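Local coordinates for DNA ligase-like protein Rv0938/MT0965 (Mycobacterium tuberculosis, PDB 4MKY), which repairs DNA double-strand breaks with Ku by non-homologous end joining, its N-terminal domain, crystallised here, serving as the polymerase, at the interface of chains A and B. Sequence-based numbering; all coordinates share one arbitrary frame. Chains: chain A/B, DNA ligase-like protein Rv0938/MT0965.

The interface of chains A and B. Residues chain A 207, 215, 217, 219, 222; chain B 193, 197, 200, 231.
A:Leu222 and B:Lys200 lie alongside each other, their side chains running in opposite senses, and bury the most surface in this patch. A:Leu222 ends a short 3-10 helix, residues 220-222, and faces helix 192-209 of chain B. The CD1 methyl of A:Leu222 lies 3.9 Å from CD of B:Lys200, on the aliphatic part of the lysine. The other methyl, CD2 of A:Leu222, turns to B:Val197 and touches CG2 of B:Val197 at 3.3 Å. The backbone carbonyl of B:Arg193, one turn earlier on the helix, borders the same methyl.

B:Lys200 starts with CG anti to the backbone N (chi1 180°) and stays extended, which carries its amine across to chain A. There it meets A:Glu207 tip to tip. NZ of B:Lys200 donates a hydrogen bond to the carboxylate oxygen OE2 of A:Glu207 at 2.5 Å, and the pair is also a salt bridge. The amine comes from the syn side but sits 31° out of the carboxylate plane. A:Thr215 OG1 gives the same OE2 a weak hydrogen bond. The lysine would be expected to stabilise the charge on the glutamate.

B:Trp231 points the six-membered end of its indole at chain A. CZ2 of B:Trp231 is 3.6 Å from the CG2 methyl of A:Thr217. The hydroxyl OG1 of A:Thr219 lies 3.4 Å from CH2 of B:Trp231. CB of B:Lys200 sits over one indole face of B:Trp231 near its edge, 3.6 Å from the ring plane, which may help to position both side chains.

The two-fold symmetry of the whole interface repeats this patch with the chains exchanged. The patch contributes to joining two copies of the polymerase domain, with a salt bridge beside apolar contacts. The protein is a monomer by itself, so this pairing may reflect assembly on the annealed DNA break or crystal packing.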
loop_
_atom_site.group_PDB
_atom_site.type_symbol
_atom_site.label_atom_id
_atom_site.label_comp_id
_atom_site.label_asym_id
_atom_site.label_seq_id
_atom_site.Cartn_x
_atom_site.Cartn_y
_atom_site.Cartn_z
ATOM N N GLU A 207 -4.726 7.322 17.520
ATOM C CA GLU A 207 -5.952 7.142 16.743
ATOM C C GLU A 207 -6.998 6.613 17.694
ATOM O O GLU A 207 -8.132 7.084 17.719
ATOM C CB GLU A 207 -5.705 6.157 15.583
ATOM C CG GLU A 207 -6.934 5.782 14.765
ATOM C CD GLU A 207 -6.680 4.720 13.695
ATOM O OE1 GLU A 207 -6.054 3.688 13.984
ATOM O OE2 GLU A 207 -7.177 4.894 12.560
ATOM N N THR A 215 -6.263 9.198 11.782
ATOM C CA THR A 215 -6.247 7.824 11.271
ATOM C C THR A 215 -4.807 7.286 11.197
ATOM O O THR A 215 -3.887 8.064 10.995
ATOM C CB THR A 215 -6.945 7.660 9.891
ATOM O OG1 THR A 215 -6.906 6.270 9.504
ATOM C CG2 THR A 215 -6.261 8.513 8.781
ATOM N N THR A 217 -4.131 4.421 9.145
ATOM C CA THR A 217 -4.098 3.642 7.909
ATOM C C THR A 217 -4.162 4.531 6.679
ATOM O O THR A 217 -4.615 5.687 6.745
ATOM C CB THR A 217 -5.266 2.654 7.855
ATOM O OG1 THR A 217 -6.501 3.367 7.983
ATOM C CG2 THR A 217 -5.178 1.689 9.014
ATOM N N THR A 219 -5.952 3.882 3.857
ATOM C CA THR A 219 -7.162 3.790 3.037
ATOM C C THR A 219 -7.743 5.156 2.728
ATOM O O THR A 219 -8.350 5.765 3.595
ATOM C CB THR A 219 -8.263 2.970 3.728
ATOM O OG1 THR A 219 -7.664 1.858 4.395
ATOM C CG2 THR A 219 -9.231 2.449 2.705
ATOM N N LEU A 222 -11.074 6.463 4.022
ATOM C CA LEU A 222 -11.188 6.687 5.449
ATOM C C LEU A 222 -10.438 7.938 5.814
ATOM O O LEU A 222 -10.338 8.303 6.993
ATOM C CB LEU A 222 -10.566 5.521 6.217
ATOM C CG LEU A 222 -11.245 4.151 6.237
ATOM C CD1 LEU A 222 -10.452 3.190 7.113
ATOM C CD2 LEU A 222 -12.666 4.288 6.748
ATOM N N ARG B 193 -17.142 1.949 2.557
ATOM C CA ARG B 193 -16.330 2.678 3.527
ATOM C C ARG B 193 -16.628 2.222 4.960
ATOM O O ARG B 193 -15.704 1.964 5.739
ATOM C CB ARG B 193 -16.542 4.188 3.369
ATOM C CG ARG B 193 -16.146 5.011 4.575
ATOM C CD ARG B 193 -16.249 6.494 4.264
ATOM N NE ARG B 193 -17.641 6.928 4.281
ATOM C CZ ARG B 193 -18.059 8.140 3.930
ATOM N NH1 ARG B 193 -17.192 9.059 3.523
ATOM N NH2 ARG B 193 -19.346 8.449 4.018
ATOM N N VAL B 197 -14.476 0.407 7.814
ATOM C CA VAL B 197 -14.364 0.862 9.194
ATOM C C VAL B 197 -14.558 -0.309 10.151
ATOM O O VAL B 197 -13.776 -0.519 11.072
ATOM C CB VAL B 197 -15.394 1.981 9.500
ATOM C CG1 VAL B 197 -15.617 2.145 10.997
ATOM C CG2 VAL B 197 -14.931 3.300 8.896
ATOM N N LYS B 200 -11.799 -3.062 9.940
ATOM C CA LYS B 200 -10.627 -2.443 10.548
ATOM C C LYS B 200 -10.712 -2.444 12.090
ATOM O O LYS B 200 -9.809 -2.922 12.755
ATOM C CB LYS B 200 -10.426 -1.029 9.988
ATOM C CG LYS B 200 -9.226 -0.308 10.581
ATOM C CD LYS B 200 -9.159 1.145 10.143
ATOM C CE LYS B 200 -8.261 1.951 11.064
ATOM N NZ LYS B 200 -8.522 3.407 11.017
ATOM N N TRP B 231 -7.985 -6.394 6.375
ATOM C CA TRP B 231 -9.352 -5.937 6.478
ATOM C C TRP B 231 -9.631 -4.980 5.314
ATOM O O TRP B 231 -10.747 -4.552 5.108
ATOM C CB TRP B 231 -9.491 -5.192 7.808
ATOM C CG TRP B 231 -8.292 -4.307 8.019
ATOM C CD1 TRP B 231 -7.086 -4.672 8.541
ATOM C CD2 TRP B 231 -8.115 -2.990 7.499
ATOM N NE1 TRP B 231 -6.202 -3.626 8.479
ATOM C CE2 TRP B 231 -6.799 -2.592 7.813
ATOM C CE3 TRP B 231 -8.952 -2.097 6.820
ATOM C CZ2 TRP B 231 -6.299 -1.351 7.459
ATOM C CZ3 TRP B 231 -8.473 -0.848 6.510
ATOM C CH2 TRP B 231 -7.147 -0.489 6.806
#